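Long-range contact in Crov588 (Cafeteriavirus, PDB 6NYR), which is of unknown function but folds as a leucine-rich-repeat protein of FNIP repeats whose chain curves round into a circle: residues L495-Q506 / L517-Q528. Numbering follows the deposited sequence.
Sequences LTYLELGHDFNQ and LTHLIFGTSFNQ
CG of L495 packs beside CD1 of L517 in the buried interior, the two leucines pointing the same way. The carbonyl of T496 takes two backbone donors, H519 N at 2.9 Å and, more bent, T518 N. L498 N bonds to H519 O and L498 O takes I521 N, and L500 N then gives I521 O a nearly straight bond (172°). Y497 and E499, joined by a hydrogen bond from Y497 OH to E499 OE1, share one sheet face with H519 and I521; on the other, L498 CD2 meets L520 CD1 at 3.8 Å. L500 CD1 packs against the F522 ring. At the turn, H502 O receives both OG (2.8 Å) and N of S525. F504 runs alongside F526, with F526 CD1 at the edge of the F504 ring. N505, with CG anti to the backbone N (chi1 -168°), sends OD1 between N527 N and Q528 NE2, each 2.9 Å away and on opposite faces of the amide. N527 OD1 likewise accepts from N549 N and Q550 NE2; the asparagine carboxamide of one coil thus accepts bonds from the next, as is characteristic of leucine-rich-repeat solenoids. Strands 475-477 and 541-543 flank the pair, parallel to it, beyond 497-499 and 519-521, respectively.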
ATOM      1  N   LEU A 495      -4.868 -23.667  18.780  1.00 47.17           N
ATOM      2  CA  LEU A 495      -3.776 -22.841  18.276  1.00 45.77           C
ATOM      3  C   LEU A 495      -3.288 -23.366  16.934  1.00 45.95           C
ATOM      4  O   LEU A 495      -2.862 -24.520  16.828  1.00 45.93           O
ATOM      5  CB  LEU A 495      -2.632 -22.822  19.285  1.00 47.67           C
ATOM      6  CG  LEU A 495      -1.421 -21.937  18.999  1.00 46.69           C
ATOM      7  CD1 LEU A 495      -1.826 -20.501  18.774  1.00 46.98           C
ATOM      8  CD2 LEU A 495      -0.432 -22.044  20.162  1.00 50.18           C
ATOM      9  N   THR A 496      -3.357 -22.518  15.908  1.00 49.05           N
ATOM     10  CA  THR A 496      -2.822 -22.847  14.595  1.00 45.75           C
ATOM     11  C   THR A 496      -1.537 -22.105  14.261  1.00 42.08           C
ATOM     12  O   THR A 496      -0.738 -22.611  13.476  1.00 42.16           O
ATOM     13  CB  THR A 496      -3.852 -22.539  13.495  1.00 48.66           C
ATOM     14  OG1 THR A 496      -4.164 -21.138  13.507  1.00 48.54           O
ATOM     15  CG2 THR A 496      -5.119 -23.354  13.694  1.00 46.70           C
ATOM     16  N   TYR A 497      -1.313 -20.927  14.841  1.00 44.79           N
ATOM     17  CA  TYR A 497      -0.165 -20.096  14.496  1.00 46.74           C
ATOM     18  C   TYR A 497       0.595 -19.746  15.763  1.00 46.31           C
ATOM     19  O   TYR A 497       0.013 -19.210  16.714  1.00 46.88           O
ATOM     20  CB  TYR A 497      -0.608 -18.825  13.763  1.00 46.08           C
ATOM     21  CG  TYR A 497       0.523 -17.927  13.305  1.00 48.43           C
ATOM     22  CD1 TYR A 497       1.106 -17.010  14.171  1.00 48.85           C
ATOM     23  CD2 TYR A 497       1.002 -17.990  12.004  1.00 50.76           C
ATOM     24  CE1 TYR A 497       2.134 -16.184  13.754  1.00 50.24           C
ATOM     25  CE2 TYR A 497       2.035 -17.168  11.579  1.00 50.83           C
ATOM     26  CZ  TYR A 497       2.597 -16.266  12.456  1.00 50.68           C
ATOM     27  OH  TYR A 497       3.618 -15.445  12.041  1.00 50.10           O
ATOM     28  N   LEU A 498       1.889 -20.061  15.779  1.00 44.33           N
ATOM     29  CA  LEU A 498       2.759 -19.743  16.904  1.00 42.29           C
ATOM     30  C   LEU A 498       4.049 -19.162  16.349  1.00 41.10           C
ATOM     31  O   LEU A 498       4.789 -19.856  15.645  1.00 44.17           O
ATOM     32  CB  LEU A 498       3.058 -20.984  17.749  1.00 42.55           C
ATOM     33  CG  LEU A 498       4.099 -20.823  18.858  1.00 43.92           C
ATOM     34  CD1 LEU A 498       3.605 -19.871  19.940  1.00 42.36           C
ATOM     35  CD2 LEU A 498       4.480 -22.175  19.456  1.00 42.21           C
ATOM     36  N   GLU A 499       4.325 -17.907  16.681  1.00 41.35           N
ATOM     37  CA  GLU A 499       5.543 -17.230  16.260  1.00 41.04           C
ATOM     38  C   GLU A 499       6.382 -16.928  17.496  1.00 42.69           C
ATOM     39  O   GLU A 499       5.934 -16.212  18.398  1.00 40.93           O
ATOM     40  CB  GLU A 499       5.232 -15.942  15.502  1.00 43.73           C
ATOM     41  CG  GLU A 499       6.482 -15.251  14.962  1.00 46.51           C
ATOM     42  CD  GLU A 499       6.182 -13.971  14.210  1.00 48.86           C
ATOM     43  OE1 GLU A 499       5.059 -13.834  13.678  1.00 50.28           O
ATOM     44  OE2 GLU A 499       7.077 -13.100  14.158  1.00 52.93           O
ATOM     45  N   LEU A 500       7.586 -17.482  17.533  1.00 44.87           N
ATOM     46  CA  LEU A 500       8.546 -17.241  18.597  1.00 42.66           C
ATOM     47  C   LEU A 500       9.465 -16.099  18.191  1.00 43.75           C
ATOM     48  O   LEU A 500       9.710 -15.870  17.004  1.00 48.08           O
ATOM     49  CB  LEU A 500       9.338 -18.514  18.871  1.00 44.14           C
ATOM     50  CG  LEU A 500       8.400 -19.627  19.354  1.00 44.83           C
ATOM     51  CD1 LEU A 500       8.909 -21.002  18.955  1.00 45.83           C
ATOM     52  CD2 LEU A 500       8.201 -19.546  20.864  1.00 46.68           C
ATOM     53  N   GLY A 501       9.966 -15.376  19.190  1.00 42.50           N
ATOM     54  CA  GLY A 501      10.685 -14.144  18.964  1.00 44.29           C
ATOM     55  C   GLY A 501      12.194 -14.313  18.910  1.00 42.87           C
ATOM     56  O   GLY A 501      12.736 -15.419  18.906  1.00 40.35           O
ATOM     57  N   HIS A 502      12.875 -13.167  18.860  1.00 43.47           N
ATOM     58  CA  HIS A 502      14.316 -13.152  18.650  1.00 44.21           C
ATOM     59  C   HIS A 502      15.040 -14.040  19.651  1.00 42.66           C
ATOM     60  O   HIS A 502      15.864 -14.882  19.274  1.00 42.12           O
ATOM     61  CB  HIS A 502      14.845 -11.715  18.750  1.00 41.50           C
ATOM     62  CG  HIS A 502      16.321 -11.604  18.517  1.00 43.35           C
ATOM     63  ND1 HIS A 502      17.249 -11.791  19.520  1.00 41.88           N
ATOM     64  CD2 HIS A 502      17.028 -11.335  17.394  1.00 42.45           C
ATOM     65  CE1 HIS A 502      18.465 -11.644  19.023  1.00 41.78           C
ATOM     66  NE2 HIS A 502      18.359 -11.364  17.736  1.00 42.71           N
ATOM     67  N   ASP A 503      14.741 -13.866  20.939  1.00 44.70           N
ATOM     68  CA  ASP A 503      15.567 -14.456  21.980  1.00 45.23           C
ATOM     69  C   ASP A 503      15.190 -15.892  22.322  1.00 45.19           C
ATOM     70  O   ASP A 503      15.984 -16.577  22.976  1.00 46.56           O
ATOM     71  CB  ASP A 503      15.485 -13.628  23.270  1.00 45.05           C
ATOM     72  CG  ASP A 503      16.164 -12.282  23.161  1.00 43.93           C
ATOM     73  OD1 ASP A 503      16.728 -11.963  22.091  1.00 43.59           O
ATOM     74  OD2 ASP A 503      16.130 -11.538  24.166  1.00 43.42           O
ATOM     75  N   PHE A 504      14.012 -16.364  21.922  1.00 45.16           N
ATOM     76  CA  PHE A 504      13.575 -17.674  22.387  1.00 46.87           C
ATOM     77  C   PHE A 504      14.574 -18.748  21.983  1.00 44.79           C
ATOM     78  O   PHE A 504      14.873 -18.911  20.795  1.00 43.81           O
ATOM     79  CB  PHE A 504      12.207 -18.042  21.843  1.00 45.14           C
ATOM     80  CG  PHE A 504      11.720 -19.379  22.345  1.00 46.45           C
ATOM     81  CD1 PHE A 504      11.027 -19.470  23.537  1.00 47.05           C
ATOM     82  CD2 PHE A 504      12.003 -20.547  21.649  1.00 45.56           C
ATOM     83  CE1 PHE A 504      10.595 -20.691  24.013  1.00 48.60           C
ATOM     84  CE2 PHE A 504      11.577 -21.770  22.122  1.00 46.27           C
ATOM     85  CZ  PHE A 504      10.874 -21.845  23.307  1.00 46.60           C
ATOM     86  N   ASN A 505      15.058 -19.501  22.966  1.00 46.98           N
ATOM     87  CA  ASN A 505      16.013 -20.569  22.704  1.00 52.70           C
ATOM     88  C   ASN A 505      15.938 -21.629  23.799  1.00 56.52           C
ATOM     89  O   ASN A 505      16.945 -21.934  24.450  1.00 60.07           O
ATOM     90  CB  ASN A 505      17.429 -20.002  22.604  1.00 52.48           C
ATOM     91  CG  ASN A 505      18.422 -21.010  22.053  1.00 53.48           C
ATOM     92  OD1 ASN A 505      18.041 -21.996  21.420  1.00 49.69           O
ATOM     93  ND2 ASN A 505      19.703 -20.769  22.289  1.00 53.68           N
ATOM     94  N   GLN A 506      14.745 -22.178  24.017  1.00 57.56           N
ATOM     95  CA  GLN A 506      14.531 -23.219  25.011  1.00 59.25           C
ATOM     96  C   GLN A 506      14.164 -24.523  24.311  1.00 57.91           C
ATOM     97  O   GLN A 506      13.584 -24.517  23.222  1.00 56.71           O
ATOM     98  CB  GLN A 506      13.414 -22.840  25.991  1.00 58.79           C
ATOM     99  CG  GLN A 506      13.666 -21.583  26.798  1.00 59.60           C
ATOM    100  CD  GLN A 506      14.928 -21.666  27.633  1.00 61.20           C
ATOM    101  OE1 GLN A 506      15.141 -22.626  28.371  1.00 60.60           O
ATOM    102  NE2 GLN A 506      15.774 -20.647  27.520  1.00 62.92           N
ATOM    103  N   LEU A 517      -1.738 -27.120  15.596  1.00 46.79           N
ATOM    104  CA  LEU A 517      -0.791 -26.149  15.063  1.00 44.40           C
ATOM    105  C   LEU A 517      -0.417 -26.491  13.627  1.00 45.94           C
ATOM    106  O   LEU A 517       0.081 -27.588  13.349  1.00 43.46           O
ATOM    107  CB  LEU A 517       0.461 -26.117  15.933  1.00 46.03           C
ATOM    108  CG  LEU A 517       1.381 -24.907  15.803  1.00 44.43           C
ATOM    109  CD1 LEU A 517       0.721 -23.682  16.415  1.00 45.01           C
ATOM    110  CD2 LEU A 517       2.729 -25.176  16.455  1.00 45.21           C
ATOM    111  N   THR A 518      -0.639 -25.540  12.721  1.00 46.89           N
ATOM    112  CA  THR A 518      -0.259 -25.692  11.324  1.00 46.34           C
ATOM    113  C   THR A 518       0.982 -24.890  10.960  1.00 46.31           C
ATOM    114  O   THR A 518       1.725 -25.296  10.061  1.00 49.32           O
ATOM    115  CB  THR A 518      -1.415 -25.263  10.406  1.00 46.21           C
ATOM    116  OG1 THR A 518      -1.701 -23.875  10.611  1.00 45.65           O
ATOM    117  CG2 THR A 518      -2.655 -26.090  10.682  1.00 43.14           C
ATOM    118  N   HIS A 519       1.211 -23.754  11.620  1.00 44.57           N
ATOM    119  CA  HIS A 519       2.295 -22.839  11.278  1.00 44.35           C
ATOM    120  C   HIS A 519       3.198 -22.632  12.487  1.00 41.78           C
ATOM    121  O   HIS A 519       2.722 -22.257  13.561  1.00 43.64           O
ATOM    122  CB  HIS A 519       1.751 -21.485  10.809  1.00 40.29           C
ATOM    123  CG  HIS A 519       1.083 -21.527   9.471  1.00 41.51           C
ATOM    124  ND1 HIS A 519      -0.104 -22.192   9.249  1.00 42.53           N
ATOM    125  CD2 HIS A 519       1.439 -20.981   8.285  1.00 41.04           C
ATOM    126  CE1 HIS A 519      -0.449 -22.055   7.981  1.00 44.42           C
ATOM    127  NE2 HIS A 519       0.469 -21.324   7.375  1.00 44.66           N
ATOM    128  N   LEU A 520       4.498 -22.863  12.309  1.00 43.50           N
ATOM    129  CA  LEU A 520       5.477 -22.651  13.369  1.00 45.69           C
ATOM    130  C   LEU A 520       6.613 -21.799  12.823  1.00 43.35           C
ATOM    131  O   LEU A 520       7.175 -22.109  11.767  1.00 43.60           O
ATOM    132  CB  LEU A 520       6.010 -23.980  13.907  1.00 45.47           C
ATOM    133  CG  LEU A 520       6.980 -23.875  15.081  1.00 44.91           C
ATOM    134  CD1 LEU A 520       6.367 -23.084  16.230  1.00 44.55           C
ATOM    135  CD2 LEU A 520       7.406 -25.258  15.552  1.00 43.81           C
ATOM    136  N   ILE A 521       6.950 -20.738  13.550  1.00 43.24           N
ATOM    137  CA  ILE A 521       7.963 -19.777  13.136  1.00 39.53           C
ATOM    138  C   ILE A 521       8.964 -19.636  14.272  1.00 41.23           C
ATOM    139  O   ILE A 521       8.600 -19.186  15.365  1.00 43.92           O
ATOM    140  CB  ILE A 521       7.350 -18.397  12.810  1.00 41.28           C
ATOM    141  CG1 ILE A 521       6.246 -18.516  11.757  1.00 43.01           C
ATOM    142  CG2 ILE A 521       8.454 -17.423  12.391  1.00 40.73           C
ATOM    143  CD1 ILE A 521       6.725 -18.754  10.354  1.00 47.79           C
ATOM    144  N   PHE A 522      10.212 -20.019  14.024  1.00 40.15           N
ATOM    145  CA  PHE A 522      11.273 -19.820  14.999  1.00 40.85           C
ATOM    146  C   PHE A 522      11.958 -18.481  14.770  1.00 43.15           C
ATOM    147  O   PHE A 522      12.125 -18.037  13.630  1.00 49.09           O
ATOM    148  CB  PHE A 522      12.295 -20.951  14.927  1.00 42.08           C
ATOM    149  CG  PHE A 522      11.834 -22.222  15.572  1.00 43.63           C
ATOM    150  CD1 PHE A 522      11.724 -22.312  16.948  1.00 44.03           C
ATOM    151  CD2 PHE A 522      11.504 -23.326  14.806  1.00 46.47           C
ATOM    152  CE1 PHE A 522      11.304 -23.478  17.550  1.00 44.63           C
ATOM    153  CE2 PHE A 522      11.075 -24.497  15.402  1.00 45.10           C
ATOM    154  CZ  PHE A 522      10.975 -24.574  16.775  1.00 45.50           C
ATOM    155  N   GLY A 523      12.349 -17.840  15.863  1.00 42.61           N
ATOM    156  CA  GLY A 523      13.041 -16.574  15.799  1.00 45.20           C
ATOM    157  C   GLY A 523      14.536 -16.726  15.571  1.00 47.32           C
ATOM    158  O   GLY A 523      15.070 -17.814  15.349  1.00 42.87           O
ATOM    159  N   THR A 524      15.221 -15.584  15.649  1.00 46.21           N
ATOM    160  CA  THR A 524      16.647 -15.527  15.350  1.00 46.63           C
ATOM    161  C   THR A 524      17.432 -16.585  16.111  1.00 45.24           C
ATOM    162  O   THR A 524      18.242 -17.317  15.531  1.00 42.42           O
ATOM    163  CB  THR A 524      17.181 -14.130  15.693  1.00 47.32           C
ATOM    164  OG1 THR A 524      16.567 -13.152  14.844  1.00 47.61           O
ATOM    165  CG2 THR A 524      18.695 -14.065  15.550  1.00 48.14           C
ATOM    166  N   SER A 525      17.198 -16.687  17.416  1.00 42.65           N
ATOM    167  CA  SER A 525      18.143 -17.358  18.294  1.00 43.83           C
ATOM    168  C   SER A 525      17.893 -18.848  18.464  1.00 47.02           C
ATOM    169  O   SER A 525      18.794 -19.554  18.933  1.00 50.66           O
ATOM    170  CB  SER A 525      18.131 -16.694  19.675  1.00 46.99           C
ATOM    171  OG  SER A 525      18.569 -15.349  19.593  1.00 52.37           O
ATOM    172  N   PHE A 526      16.717 -19.351  18.105  1.00 44.67           N
ATOM    173  CA  PHE A 526      16.416 -20.745  18.391  1.00 46.91           C
ATOM    174  C   PHE A 526      17.451 -21.654  17.738  1.00 46.67           C
ATOM    175  O   PHE A 526      17.663 -21.599  16.522  1.00 47.11           O
ATOM    176  CB  PHE A 526      15.018 -21.125  17.910  1.00 46.81           C
ATOM    177  CG  PHE A 526      14.678 -22.560  18.196  1.00 46.09           C
ATOM    178  CD1 PHE A 526      14.337 -22.954  19.478  1.00 47.25           C
ATOM    179  CD2 PHE A 526      14.740 -23.520  17.201  1.00 47.46           C
ATOM    180  CE1 PHE A 526      14.045 -24.273  19.759  1.00 47.27           C
ATOM    181  CE2 PHE A 526      14.445 -24.840  17.471  1.00 48.36           C
ATOM    182  CZ  PHE A 526      14.097 -25.218  18.756  1.00 49.06           C
ATOM    183  N   ASN A 527      18.096 -22.492  18.542  1.00 48.51           N
ATOM    184  CA  ASN A 527      19.077 -23.436  18.022  1.00 55.55           C
ATOM    185  C   ASN A 527      19.144 -24.662  18.930  1.00 56.90           C
ATOM    186  O   ASN A 527      20.215 -25.090  19.362  1.00 57.17           O
ATOM    187  CB  ASN A 527      20.446 -22.769  17.884  1.00 54.92           C
ATOM    188  CG  ASN A 527      21.432 -23.623  17.114  1.00 54.63           C
ATOM    189  OD1 ASN A 527      21.042 -24.530  16.378  1.00 52.98           O
ATOM    190  ND2 ASN A 527      22.718 -23.332  17.273  1.00 55.66           N
ATOM    191  N   GLN A 528      17.989 -25.254  19.220  1.00 56.31           N
ATOM    192  CA  GLN A 528      17.913 -26.463  20.027  1.00 57.16           C
ATOM    193  C   GLN A 528      17.515 -27.642  19.151  1.00 55.33           C
ATOM    194  O   GLN A 528      16.685 -27.507  18.247  1.00 55.24           O
ATOM    195  CB  GLN A 528      16.913 -26.317  21.178  1.00 56.37           C
ATOM    196  CG  GLN A 528      17.228 -25.189  22.146  1.00 55.42           C
ATOM    197  CD  GLN A 528      18.605 -25.313  22.770  1.00 56.78           C
ATOM    198  OE1 GLN A 528      18.992 -26.379  23.252  1.00 58.38           O
ATOM    199  NE2 GLN A 528      19.355 -24.220  22.759  1.00 56.73           N
TER